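Local atomic coordinates of glutathione-specific gamma-glutamylcyclotransferase (Saccharomyces cerevisiae S288c, PDB entry 5HWK), a protein that cleaves glutathione specifically into 5-oxo-L-proline and the dipeptide Cys-Gly, allowing yeast to use glutathione. Residues A[24-36]-A[124-138]. Numbering follows the deposited sequence.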
loop_
_atom_site.group_PDB
_atom_site.type_symbol
_atom_site.label_atom_id
_atom_site.label_comp_id
_atom_site.label_asym_id
_atom_site.label_seq_id
_atom_site.Cartn_x
_atom_site.Cartn_y
_atom_site.Cartn_z
ATOM N N TYR A 24 13.107 -13.294 0.906
ATOM C CA TYR A 24 13.655 -11.947 0.923
ATOM C C TYR A 24 14.952 -11.935 1.725
ATOM O O TYR A 24 15.120 -12.694 2.695
ATOM C CB TYR A 24 12.654 -10.953 1.511
ATOM C CG TYR A 24 12.402 -11.071 2.988
ATOM C CD1 TYR A 24 13.271 -10.466 3.902
ATOM C CD2 TYR A 24 11.269 -11.733 3.473
ATOM C CE1 TYR A 24 13.058 -10.557 5.275
ATOM C CE2 TYR A 24 11.047 -11.839 4.833
ATOM C CZ TYR A 24 11.927 -11.223 5.725
ATOM O OH TYR A 24 11.702 -11.284 7.082
ATOM N N THR A 25 15.861 -11.048 1.341
ATOM C CA THR A 25 17.081 -10.874 2.133
ATOM C C THR A 25 17.231 -9.503 2.771
ATOM O O THR A 25 18.173 -9.315 3.567
ATOM C CB THR A 25 18.342 -11.166 1.319
ATOM O OG1 THR A 25 18.364 -10.252 0.242
ATOM C CG2 THR A 25 18.346 -12.594 0.774
ATOM N N HIS A 26 16.355 -8.551 2.453
ATOM C CA HIS A 26 16.208 -7.297 3.179
ATOM C C HIS A 26 14.721 -7.001 3.310
ATOM O O HIS A 26 13.932 -7.296 2.390
ATOM C CB HIS A 26 16.819 -6.116 2.403
ATOM C CG HIS A 26 18.283 -6.252 2.144
ATOM N ND1 HIS A 26 19.236 -5.754 2.998
ATOM C CD2 HIS A 26 18.945 -6.851 1.137
ATOM C CE1 HIS A 26 20.437 -6.012 2.508
ATOM N NE2 HIS A 26 20.289 -6.686 1.380
ATOM N N ARG A 27 14.361 -6.366 4.426
ATOM C CA ARG A 27 12.990 -5.886 4.663
ATOM C C ARG A 27 13.164 -4.541 5.352
ATOM O O ARG A 27 13.550 -4.494 6.525
ATOM C CB ARG A 27 12.197 -6.850 5.555
ATOM C CG ARG A 27 10.840 -6.337 5.858
ATOM C CD ARG A 27 10.074 -7.284 6.823
ATOM N NE ARG A 27 8.670 -6.913 7.022
ATOM C CZ ARG A 27 8.265 -6.068 7.965
ATOM N NH1 ARG A 27 9.160 -5.506 8.773
ATOM N NH2 ARG A 27 6.950 -5.816 8.115
ATOM N N ILE A 28 12.937 -3.457 4.631
ATOM C CA ILE A 28 13.242 -2.112 5.112
ATOM C C ILE A 28 11.929 -1.366 5.326
ATOM O O ILE A 28 11.191 -1.158 4.354
ATOM C CB ILE A 28 14.104 -1.347 4.094
ATOM C CG1 ILE A 28 15.421 -2.090 3.810
ATOM C CG2 ILE A 28 14.287 0.101 4.560
ATOM C CD1 ILE A 28 16.250 -1.415 2.767
ATOM N N PRO A 29 11.611 -0.925 6.554
ATOM C CA PRO A 29 10.422 -0.086 6.761
ATOM C C PRO A 29 10.579 1.173 5.935
ATOM O O PRO A 29 11.674 1.727 5.829
ATOM C CB PRO A 29 10.476 0.239 8.257
ATOM C CG PRO A 29 11.367 -0.758 8.852
ATOM C CD PRO A 29 12.358 -1.126 7.808
ATOM N N ALA A 30 9.496 1.617 5.318
ATOM C CA ALA A 30 9.646 2.670 4.327
ATOM C C ALA A 30 8.501 3.652 4.383
ATOM O O ALA A 30 7.328 3.256 4.455
ATOM C CB ALA A 30 9.692 2.098 2.905
ATOM N N ILE A 31 8.856 4.933 4.303
ATOM C CA ILE A 31 7.933 5.980 3.910
ATOM C C ILE A 31 7.989 6.023 2.391
ATOM O O ILE A 31 9.018 6.402 1.817
ATOM C CB ILE A 31 8.336 7.318 4.536
ATOM C CG1 ILE A 31 8.424 7.207 6.070
ATOM C CG2 ILE A 31 7.413 8.438 4.061
ATOM C CD1 ILE A 31 8.960 8.481 6.725
ATOM N N ILE A 32 6.920 5.593 1.738
ATOM C CA ILE A 32 6.846 5.538 0.283
ATOM C C ILE A 32 6.204 6.833 -0.186
ATOM O O ILE A 32 5.063 7.132 0.180
ATOM C CB ILE A 32 6.008 4.327 -0.158
ATOM C CG1 ILE A 32 6.536 3.026 0.469
ATOM C CG2 ILE A 32 5.960 4.224 -1.671
ATOM C CD1 ILE A 32 5.516 1.870 0.401
ATOM N N HIS A 33 6.914 7.593 -1.022
ATOM C CA HIS A 33 6.368 8.835 -1.544
ATOM C C HIS A 33 5.725 8.609 -2.896
ATOM O O HIS A 33 6.105 7.697 -3.635
ATOM C CB HIS A 33 7.484 9.862 -1.685
ATOM C CG HIS A 33 7.962 10.383 -0.377
ATOM N ND1 HIS A 33 7.521 11.572 0.158
ATOM C CD2 HIS A 33 8.843 9.870 0.515
ATOM C CE1 HIS A 33 8.124 11.778 1.316
ATOM N NE2 HIS A 33 8.926 10.758 1.558
ATOM N N GLY A 34 4.705 9.415 -3.198
ATOM C CA GLY A 34 4.127 9.438 -4.517
ATOM C C GLY A 34 2.833 8.656 -4.678
ATOM O O GLY A 34 2.285 8.636 -5.791
ATOM N N PHE A 35 2.329 7.997 -3.622
ATOM C CA PHE A 35 1.134 7.158 -3.685
ATOM C C PHE A 35 0.330 7.391 -2.422
ATOM O O PHE A 35 0.890 7.661 -1.352
ATOM C CB PHE A 35 1.532 5.676 -3.736
ATOM C CG PHE A 35 2.256 5.268 -5.005
ATOM C CD1 PHE A 35 3.648 5.378 -5.125
ATOM C CD2 PHE A 35 1.534 4.781 -6.095
ATOM C CE1 PHE A 35 4.279 5.010 -6.298
ATOM C CE2 PHE A 35 2.183 4.419 -7.282
ATOM C CZ PHE A 35 3.541 4.522 -7.377
ATOM N N ALA A 36 -0.988 7.265 -2.537
ATOM C CA ALA A 36 -1.860 7.173 -1.377
ATOM C C ALA A 36 -2.419 5.755 -1.311
ATOM O O ALA A 36 -2.795 5.183 -2.335
ATOM C CB ALA A 36 -3.065 8.105 -1.555
ATOM N N VAL A 124 8.264 0.714 -10.913
ATOM C CA VAL A 124 8.242 2.146 -10.688
ATOM C C VAL A 124 9.492 2.560 -9.941
ATOM O O VAL A 124 10.025 1.805 -9.140
ATOM C CB VAL A 124 6.957 2.625 -9.995
ATOM C CG1 VAL A 124 6.846 2.051 -8.579
ATOM C CG2 VAL A 124 6.878 4.143 -10.032
ATOM N N GLU A 125 9.972 3.757 -10.231
ATOM C CA GLU A 125 11.068 4.357 -9.472
ATOM C C GLU A 125 10.460 5.172 -8.340
ATOM O O GLU A 125 9.638 6.058 -8.596
ATOM C CB GLU A 125 11.895 5.283 -10.372
ATOM C CG GLU A 125 12.886 4.546 -11.261
ATOM C CD GLU A 125 13.642 5.470 -12.224
ATOM O OE1 GLU A 125 13.188 6.594 -12.464
ATOM O OE2 GLU A 125 14.697 5.073 -12.749
ATOM N N VAL A 126 10.818 4.868 -7.091
ATOM C CA VAL A 126 10.161 5.491 -5.952
ATOM C C VAL A 126 11.147 6.145 -4.993
ATOM O O VAL A 126 12.237 5.623 -4.731
ATOM C CB VAL A 126 9.235 4.496 -5.219
ATOM C CG1 VAL A 126 10.006 3.371 -4.614
ATOM C CG2 VAL A 126 8.426 5.214 -4.189
ATOM N N HIS A 127 10.762 7.315 -4.491
ATOM C CA HIS A 127 11.473 7.990 -3.413
ATOM C C HIS A 127 11.027 7.414 -2.067
ATOM O O HIS A 127 9.851 7.532 -1.684
ATOM C CB HIS A 127 11.202 9.489 -3.460
ATOM C CG HIS A 127 11.843 10.247 -2.342
ATOM N ND1 HIS A 127 11.265 11.357 -1.764
ATOM C CD2 HIS A 127 13.012 10.046 -1.689
ATOM C CE1 HIS A 127 12.052 11.809 -0.804
ATOM N NE2 HIS A 127 13.121 11.033 -0.739
ATOM N N LEU A 128 11.981 6.843 -1.329
ATOM C CA LEU A 128 11.747 6.185 -0.053
ATOM C C LEU A 128 12.535 6.881 1.043
ATOM O O LEU A 128 13.644 7.378 0.811
ATOM C CB LEU A 128 12.202 4.743 -0.100
ATOM C CG LEU A 128 11.497 3.871 -1.131
ATOM C CD1 LEU A 128 12.040 2.468 -1.086
ATOM C CD2 LEU A 128 9.983 3.869 -0.905
ATOM N N GLU A 129 11.987 6.874 2.250
ATOM C CA GLU A 129 12.729 7.217 3.449
ATOM C C GLU A 129 12.508 6.104 4.462
ATOM O O GLU A 129 11.530 5.355 4.384
ATOM C CB GLU A 129 12.239 8.517 4.100
ATOM C CG GLU A 129 12.278 9.773 3.255
ATOM C CD GLU A 129 11.408 10.864 3.857
ATOM O OE1 GLU A 129 10.180 10.884 3.584
ATOM O OE2 GLU A 129 11.946 11.685 4.629
ATOM N N THR A 130 13.408 6.027 5.436
ATOM C CA THR A 130 13.314 5.015 6.472
ATOM C C THR A 130 13.806 5.583 7.799
ATOM O O THR A 130 14.191 6.752 7.901
ATOM C CB THR A 130 14.048 3.739 6.060
ATOM O OG1 THR A 130 13.756 2.702 7.007
ATOM C CG2 THR A 130 15.532 3.988 6.026
ATOM N N ASN A 131 13.787 4.743 8.832
ATOM C CA ASN A 131 14.198 5.186 10.155
ATOM C C ASN A 131 15.718 5.169 10.283
ATOM O O ASN A 131 16.443 4.727 9.390
ATOM C CB ASN A 131 13.515 4.372 11.263
ATOM C CG ASN A 131 13.739 2.866 11.135
ATOM O OD1 ASN A 131 14.775 2.410 10.649
ATOM N ND2 ASN A 131 12.760 2.087 11.596
ATOM N N ARG A 132 16.201 5.689 11.413
ATOM C CA ARG A 132 17.641 5.721 11.643
ATOM C C ARG A 132 18.225 4.318 11.618
ATOM O O ARG A 132 19.315 4.099 11.076
ATOM N N GLU A 133 17.482 3.343 12.151
ATOM C CA GLU A 133 17.992 1.981 12.234
ATOM C C GLU A 133 18.321 1.408 10.861
ATOM O O GLU A 133 19.228 0.574 10.748
ATOM C CB GLU A 133 17.003 1.086 12.984
ATOM N N HIS A 134 17.622 1.854 9.805
ATOM C CA HIS A 134 17.793 1.295 8.469
ATOM C C HIS A 134 18.356 2.273 7.441
ATOM O O HIS A 134 18.499 1.896 6.281
ATOM C CB HIS A 134 16.467 0.724 7.937
ATOM C CG HIS A 134 15.942 -0.442 8.718
ATOM N ND1 HIS A 134 15.185 -0.291 9.860
ATOM C CD2 HIS A 134 16.037 -1.777 8.503
ATOM C CE1 HIS A 134 14.843 -1.482 10.318
ATOM N NE2 HIS A 134 15.344 -2.400 9.510
ATOM N N GLU A 135 18.678 3.511 7.825
ATOM C CA GLU A 135 19.151 4.506 6.856
ATOM C C GLU A 135 20.353 4.007 6.048
ATOM O O GLU A 135 20.415 4.181 4.826
ATOM C CB GLU A 135 19.489 5.819 7.575
ATOM N N ALA A 136 21.332 3.403 6.722
ATOM C CA ALA A 136 22.520 2.925 6.016
ATOM C C ALA A 136 22.170 1.827 5.022
ATOM O O ALA A 136 22.712 1.782 3.912
ATOM C CB ALA A 136 23.547 2.408 7.025
ATOM N N GLU A 137 21.297 0.910 5.426
ATOM C CA GLU A 137 20.825 -0.149 4.535
ATOM C C GLU A 137 20.087 0.433 3.329
ATOM O O GLU A 137 20.323 0.030 2.179
ATOM C CB GLU A 137 19.923 -1.087 5.335
ATOM C CG GLU A 137 19.490 -2.320 4.590
ATOM C CD GLU A 137 18.616 -3.215 5.439
ATOM O OE1 GLU A 137 18.260 -2.815 6.572
ATOM O OE2 GLU A 137 18.270 -4.316 4.973
ATOM N N LEU A 138 19.189 1.392 3.562
ATOM C CA LEU A 138 18.521 2.028 2.428
ATOM C C LEU A 138 19.539 2.740 1.536
ATOM O O LEU A 138 19.456 2.672 0.306
ATOM C CB LEU A 138 17.448 2.992 2.926
ATOM C CG LEU A 138 16.753 3.774 1.816
ATOM C CD1 LEU A 138 16.022 2.839 0.875
ATOM C CD2 LEU A 138 15.764 4.741 2.458
HETATM O O HOH W 1 16.464 -6.011 6.322
HETATM O O HOH W 2 15.802 -5.470 8.400
HETATM O O HOH W 3 8.229 8.591 -5.169
#
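Pro29 sets its CD over the centre of one face of the His134 imidazole, a CH-pi contact 3.5 Å from CD to the ring centroid and only 7° off the normal. The histidine's rotation is set from its edge: ND1 donates to Asn131 OD1 at 2.8 Å, exactly in the ring plane. An alanine in place of His134 would probably leave Pro29 CD without the ring face it rests on and Asn131 OD1 without its imidazole donor. Beside this contact, Thr130 OG1, anti to its own N (chi1 -171°), donates to Pro29 O at 2.6 Å. Strands 26-33 and 119-129 then pair antiparallel in the six-stranded sheet: Ile31 and Glu129 form a hydrogen-bonded pair, while Ile32 CG1 meets Leu128 CD2 at 3.8 Å near Leu11 of the benzoic acid pocket. His33 and His127 form an offset stack, planes 20° apart; His127 ND1 bonds Asp88 OD1, His33 ND1 Asp88 O. His33 NE2 also donates to Glu129 OE1, its 2.4 Å length doubtful. Where helix 135-144 packs, His26 ND1 donates to Glu137 OE2 at 2.6 Å, using the anti lone pair. Bonded through both nitrogens, His33 may be doubly protonated and stabilised by Glu129; for His26 and Glu137 this is less clear.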